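Local coordinates for GTP pyrophosphokinase YjbM (PDB 5DEC), which makes the alarmones pppGpp and ppGpp by transferring pyrophosphate from ATP to GTP or GDP, working as an allosterically regulated homotetramer, at residues E25-K28 and V29-K32; Q94-K97 and E98-F101. All coordinates share one frame; numbering follows the deposited sequence.

Contact 1. Residues E25-K28 and V29-K32; sequences EELK and VKLK
K32 projects from the helix beside K28, one turn back, and its CB, CG and CD lie over K28 O. K32 CB is 3.3 Å from K28 O, the carbonyl that also accepts the bond from K32 N at 3.0 Å. K32 CG stands beside the backbone N (chi1 -74°), which brings it to 3.2 Å from K28 O, and K32 CD is still only 3.5 Å from K28 O. From there the extended chain carries K32 NZ to 3.8 Å from K28 CE, the two lysines side by side and pointing the same way. The two ammonium groups, K28 NZ and K32 NZ, end 4.7 Å apart, and K28 NZ also has a salt bridge to E25 OE2. On another side of the helix, L31 CG sits 3.2 Å from L27 O, and both leucines pack on L83 of strand 81-87, where branched apolar side chains suit a buried face. K30, long enough to reach beyond its own helix, pairs with D105 and with E26 of the second subunit. Residues 28-32 belong to the experimentally established site for allosteric pppGpp, a ligand shared by two subunits; two lysines side by side, one turn apart, are consistent with a site for a nucleotide rich in phosphate.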
ATOM      1  N   GLU B  25      10.629   4.991   3.867  1.00 23.84           N
ATOM      2  CA  GLU B  25       9.865   4.169   2.913  1.00 24.29           C
ATOM      3  C   GLU B  25      10.755   3.188   2.134  1.00 21.52           C
ATOM      4  O   GLU B  25      10.334   2.056   1.797  1.00 22.35           O
ATOM      5  CB  GLU B  25       9.095   5.043   1.910  1.00 30.01           C
ATOM      6  CG  GLU B  25       7.964   5.863   2.531  1.00 34.69           C
ATOM      7  CD  GLU B  25       7.059   5.043   3.451  1.00 38.06           C
ATOM      8  OE1 GLU B  25       6.589   3.959   3.057  1.00 40.28           O
ATOM      9  OE2 GLU B  25       6.810   5.495   4.581  1.00 49.37           O
ATOM     10  N   GLU B  26      11.963   3.623   1.789  1.00 21.91           N
ATOM     11  CA  GLU B  26      12.874   2.739   1.057  1.00 21.03           C
ATOM     12  C   GLU B  26      13.306   1.575   1.938  1.00 24.84           C
ATOM     13  O   GLU B  26      13.294   0.433   1.511  1.00 24.25           O
ATOM     14  CB  GLU B  26      14.086   3.515   0.540  1.00 22.88           C
ATOM     15  CG  GLU B  26      13.697   4.506  -0.582  1.00 24.72           C
ATOM     16  CD  GLU B  26      14.873   5.213  -1.232  1.00 32.91           C
ATOM     17  OE1 GLU B  26      16.032   4.764  -1.061  1.00 29.20           O
ATOM     18  OE2 GLU B  26      14.625   6.230  -1.925  1.00 26.75           O
ATOM     19  N   LEU B  27      13.667   1.871   3.179  1.00 22.41           N
ATOM     20  CA  LEU B  27      14.091   0.840   4.110  1.00 24.26           C
ATOM     21  C   LEU B  27      12.953  -0.094   4.501  1.00 22.69           C
ATOM     22  O   LEU B  27      13.183  -1.275   4.741  1.00 23.48           O
ATOM     23  CB  LEU B  27      14.714   1.476   5.350  1.00 24.57           C
ATOM     24  CG  LEU B  27      16.149   1.952   5.132  1.00 26.90           C
ATOM     25  CD1 LEU B  27      16.574   2.848   6.293  1.00 25.11           C
ATOM     26  CD2 LEU B  27      17.097   0.763   4.992  1.00 32.38           C
ATOM     27  N   LYS B  28      11.724   0.415   4.576  1.00 22.94           N
ATOM     28  CA  LYS B  28      10.590  -0.481   4.849  1.00 24.97           C
ATOM     29  C   LYS B  28      10.445  -1.561   3.791  1.00 30.46           C
ATOM     30  O   LYS B  28      10.290  -2.738   4.116  1.00 24.49           O
ATOM     31  CB  LYS B  28       9.274   0.305   4.950  1.00 22.33           C
ATOM     32  CG  LYS B  28       9.073   0.892   6.348  1.00 34.23           C
ATOM     33  CD  LYS B  28       8.000   1.972   6.374  1.00 42.99           C
ATOM     34  CE  LYS B  28       6.638   1.464   5.976  1.00 50.11           C
ATOM     35  NZ  LYS B  28       5.656   2.578   6.154  1.00 49.20           N
ATOM     36  N   VAL B  29      10.484  -1.172   2.519  1.00 20.85           N
ATOM     37  CA  VAL B  29      10.308  -2.159   1.466  1.00 14.87           C
ATOM     38  C   VAL B  29      11.477  -3.147   1.442  1.00 19.43           C
ATOM     39  O   VAL B  29      11.296  -4.358   1.200  1.00 23.24           O
ATOM     40  CB  VAL B  29      10.158  -1.482   0.081  1.00 22.19           C
ATOM     41  CG1 VAL B  29      10.150  -2.530  -1.042  1.00 27.25           C
ATOM     42  CG2 VAL B  29       8.903  -0.692   0.066  1.00 39.40           C
ATOM     43  N   LYS B  30      12.677  -2.622   1.678  1.00 23.46           N
ATOM     44  CA  LYS B  30      13.864  -3.475   1.741  1.00 23.83           C
ATOM     45  C   LYS B  30      13.733  -4.515   2.851  1.00 24.99           C
ATOM     46  O   LYS B  30      13.864  -5.701   2.616  1.00 24.38           O
ATOM     47  CB  LYS B  30      15.119  -2.625   1.956  1.00 20.70           C
ATOM     48  CG  LYS B  30      15.611  -1.919   0.653  1.00 27.40           C
ATOM     49  CD  LYS B  30      16.627  -0.834   0.970  1.00 23.85           C
ATOM     50  CE  LYS B  30      17.192  -0.158  -0.304  1.00 25.83           C
ATOM     51  NZ  LYS B  30      18.080  -1.095  -1.032  1.00 31.58           N
ATOM     52  N   LEU B  31      13.461  -4.061   4.061  1.00 21.07           N
ATOM     53  CA  LEU B  31      13.433  -4.981   5.208  1.00 23.63           C
ATOM     54  C   LEU B  31      12.260  -5.971   5.157  1.00 31.68           C
ATOM     55  O   LEU B  31      12.379  -7.136   5.597  1.00 26.21           O
ATOM     56  CB  LEU B  31      13.405  -4.168   6.496  1.00 27.50           C
ATOM     57  CG  LEU B  31      14.632  -3.283   6.711  1.00 34.89           C
ATOM     58  CD1 LEU B  31      14.462  -2.467   7.972  1.00 41.12           C
ATOM     59  CD2 LEU B  31      15.888  -4.125   6.781  1.00 37.34           C
ATOM     60  N   LYS B  32      11.132  -5.531   4.603  1.00 24.82           N
ATOM     61  CA  LYS B  32      10.001  -6.437   4.410  1.00 29.54           C
ATOM     62  C   LYS B  32      10.319  -7.529   3.406  1.00 32.11           C
ATOM     63  O   LYS B  32       9.674  -8.568   3.397  1.00 33.55           O
ATOM     64  CB  LYS B  32       8.749  -5.666   3.952  1.00 31.35           C
ATOM     65  CG  LYS B  32       8.103  -4.864   5.061  1.00 31.41           C
ATOM     66  CD  LYS B  32       6.997  -3.932   4.556  1.00 32.96           C
ATOM     67  CE  LYS B  32       6.416  -3.136   5.733  1.00 37.25           C
ATOM     68  NZ  LYS B  32       5.474  -2.072   5.302  1.00 39.33           N
TER

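Contact 2. Residues Q94-K97 and E98-F101; sequences QIVK and EMLF
V96 and M99 meet on the packed side of helix 90-102, where the thioether chain of M99 bends at chi3 (-65°) and lays M99 CE 3.4 Å from V96 CA and 3.8 Å from V96 CG2. L100 runs alongside V96, with L100 CD1 4.1 Å from V96 CG1, and L100 N bonds to V96 O at 2.9 Å. Compact branched side chains fit this face because it lies on the sheet: both residues touch I149 and I85, while M99, whose long unbranched chain turns back over V96, also touches P46 and V137 of the second subunit. The other side is polar and more open. There Q94 NE2 gives E98 OE2 a nearly straight bond of 2.9 Å (172°), in the plane of its own amide but from above the carboxylate, the two flat groups being turned 83° apart. The other end of the amide, Q94 OE1, accepts a bond from K97 NZ at 3.1 Å. F101, an exposed aromatic, turns the edge of its ring to K97 O, with F101 CD2 3.0 Å from K97 O. Replacing Q94 with a leucine would probably leave E98 and K97 without this shared partner and their chain ends freer to swing. Because the amide both donates and accepts, it links an acidic and a basic side chain, so E98, Q94 and K97 form a short chain of hydrogen bonds on the more open side of the helix.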
ATOM      1  N   GLN B  94      19.366 -11.831  16.997  1.00 35.24           N
ATOM      2  CA  GLN B  94      20.765 -11.936  16.609  1.00 34.39           C
ATOM      3  C   GLN B  94      20.875 -12.204  15.108  1.00 32.12           C
ATOM      4  O   GLN B  94      21.778 -11.694  14.455  1.00 32.75           O
ATOM      5  CB  GLN B  94      21.466 -13.040  17.418  1.00 36.78           C
ATOM      6  CG  GLN B  94      22.958 -13.180  17.124  1.00 47.04           C
ATOM      7  CD  GLN B  94      23.750 -11.924  17.444  1.00 52.65           C
ATOM      8  OE1 GLN B  94      23.408 -11.169  18.358  1.00 60.18           O
ATOM      9  NE2 GLN B  94      24.813 -11.686  16.679  1.00 53.94           N
ATOM     10  N   ILE B  95      19.950 -12.995  14.571  1.00 28.01           N
ATOM     11  CA  ILE B  95      19.937 -13.296  13.148  1.00 27.66           C
ATOM     12  C   ILE B  95      19.688 -12.035  12.322  1.00 35.12           C
ATOM     13  O   ILE B  95      20.421 -11.761  11.374  1.00 25.81           O
ATOM     14  CB  ILE B  95      18.866 -14.364  12.821  1.00 29.32           C
ATOM     15  CG1 ILE B  95      19.282 -15.717  13.421  1.00 37.86           C
ATOM     16  CG2 ILE B  95      18.673 -14.494  11.320  1.00 34.28           C
ATOM     17  CD1 ILE B  95      18.249 -16.801  13.274  1.00 45.60           C
ATOM     18  N   VAL B  96      18.708 -11.229  12.726  1.00 27.34           N
ATOM     19  CA  VAL B  96      18.400  -9.999  12.002  1.00 27.00           C
ATOM     20  C   VAL B  96      19.566  -9.021  12.107  1.00 27.42           C
ATOM     21  O   VAL B  96      19.966  -8.393  11.107  1.00 29.63           O
ATOM     22  CB  VAL B  96      17.094  -9.331  12.522  1.00 28.89           C
ATOM     23  CG1 VAL B  96      16.886  -7.975  11.866  1.00 28.56           C
ATOM     24  CG2 VAL B  96      15.891 -10.237  12.273  1.00 31.43           C
ATOM     25  N   LYS B  97      20.122  -8.907  13.303  1.00 25.62           N
ATOM     26  CA  LYS B  97      21.297  -8.069  13.528  1.00 29.94           C
ATOM     27  C   LYS B  97      22.406  -8.395  12.535  1.00 29.04           C
ATOM     28  O   LYS B  97      23.005  -7.502  11.931  1.00 28.08           O
ATOM     29  CB  LYS B  97      21.840  -8.268  14.941  1.00 38.16           C
ATOM     30  CG  LYS B  97      21.155  -7.487  16.034  1.00 50.79           C
ATOM     31  CD  LYS B  97      21.737  -7.868  17.401  1.00 51.26           C
ATOM     32  CE  LYS B  97      23.255  -7.784  17.404  1.00 57.75           C
ATOM     33  NZ  LYS B  97      23.827  -8.145  18.736  1.00 65.70           N
ATOM     34  N   GLU B  98      22.699  -9.681  12.398  1.00 27.05           N
ATOM     35  CA  GLU B  98      23.767 -10.104  11.506  1.00 33.03           C
ATOM     36  C   GLU B  98      23.436  -9.833  10.058  1.00 30.28           C
ATOM     37  O   GLU B  98      24.322  -9.461   9.280  1.00 27.81           O
ATOM     38  CB  GLU B  98      24.090 -11.579  11.745  1.00 39.94           C
ATOM     39  CG  GLU B  98      24.832 -11.737  13.050  1.00 44.58           C
ATOM     40  CD  GLU B  98      25.017 -13.180  13.486  1.00 58.08           C
ATOM     41  OE1 GLU B  98      24.479 -14.090  12.815  1.00 58.68           O
ATOM     42  OE2 GLU B  98      25.726 -13.395  14.495  1.00 58.04           O
ATOM     43  N   MET B  99      22.172 -10.002   9.680  1.00 28.00           N
ATOM     44  CA  MET B  99      21.768  -9.615   8.342  1.00 27.51           C
ATOM     45  C   MET B  99      22.016  -8.129   8.107  1.00 30.24           C
ATOM     46  O   MET B  99      22.533  -7.747   7.049  1.00 29.97           O
ATOM     47  CB  MET B  99      20.275  -9.930   8.096  1.00 29.20           C
ATOM     48  CG  MET B  99      20.013 -11.414   7.941  1.00 38.37           C
ATOM     49  SD  MET B  99      18.299 -11.783   7.523  1.00 41.75           S
ATOM     50  CE  MET B  99      17.432 -11.231   8.973  1.00 73.77           C
ATOM     51  N   LEU B 100      21.657  -7.290   9.078  1.00 24.27           N
ATOM     52  CA  LEU B 100      21.778  -5.840   8.884  1.00 29.31           C
ATOM     53  C   LEU B 100      23.247  -5.427   8.790  1.00 26.42           C
ATOM     54  O   LEU B 100      23.609  -4.561   7.997  1.00 30.39           O
ATOM     55  CB  LEU B 100      21.090  -5.069  10.015  1.00 25.75           C
ATOM     56  CG  LEU B 100      19.559  -5.263  10.096  1.00 31.88           C
ATOM     57  CD1 LEU B 100      18.972  -4.486  11.242  1.00 31.09           C
ATOM     58  CD2 LEU B 100      18.905  -4.801   8.822  1.00 29.88           C
ATOM     59  N   PHE B 101      24.089  -6.053   9.601  1.00 25.19           N
ATOM     60  CA  PHE B 101      25.514  -5.739   9.575  1.00 27.93           C
ATOM     61  C   PHE B 101      26.164  -6.098   8.234  1.00 31.39           C
ATOM     62  O   PHE B 101      27.147  -5.476   7.830  1.00 31.76           O
ATOM     63  CB  PHE B 101      26.213  -6.452  10.730  1.00 28.63           C
ATOM     64  CG  PHE B 101      26.173  -5.676  12.024  1.00 39.53           C
ATOM     65  CD1 PHE B 101      27.008  -4.587  12.213  1.00 54.97           C
ATOM     66  CD2 PHE B 101      25.315  -6.029  13.039  1.00 50.86           C
ATOM     67  CE1 PHE B 101      26.983  -3.864  13.396  1.00 60.03           C
ATOM     68  CE2 PHE B 101      25.283  -5.314  14.228  1.00 57.57           C
ATOM     69  CZ  PHE B 101      26.116  -4.230  14.404  1.00 61.83           C
TER

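In the fold
From the N terminus the chain enters helix 11-38, where contact 1 spans neighbouring turns. It then forms strand 49-54, helix 57-66 and strand 81-87 before reaching contact 2 on helix 90-102. The two contacts therefore follow in series, neither nested nor crossed, and each lies within a single helix, so neither closes a long loop. Their centres are 15 Å apart, yet the helices meet where L31 CD2 comes within 3.7 Å of L100 CD2. Strand 81-87 serves both, since I85 touches L31 as well as V96 and L100. Their side chains bring helices 11-38 and 90-102 together and set both on the mixed sheet of the RelA/SpoT synthetase fold, helix 11-38 carrying residues of the allosteric site, and both also reach the second subunit.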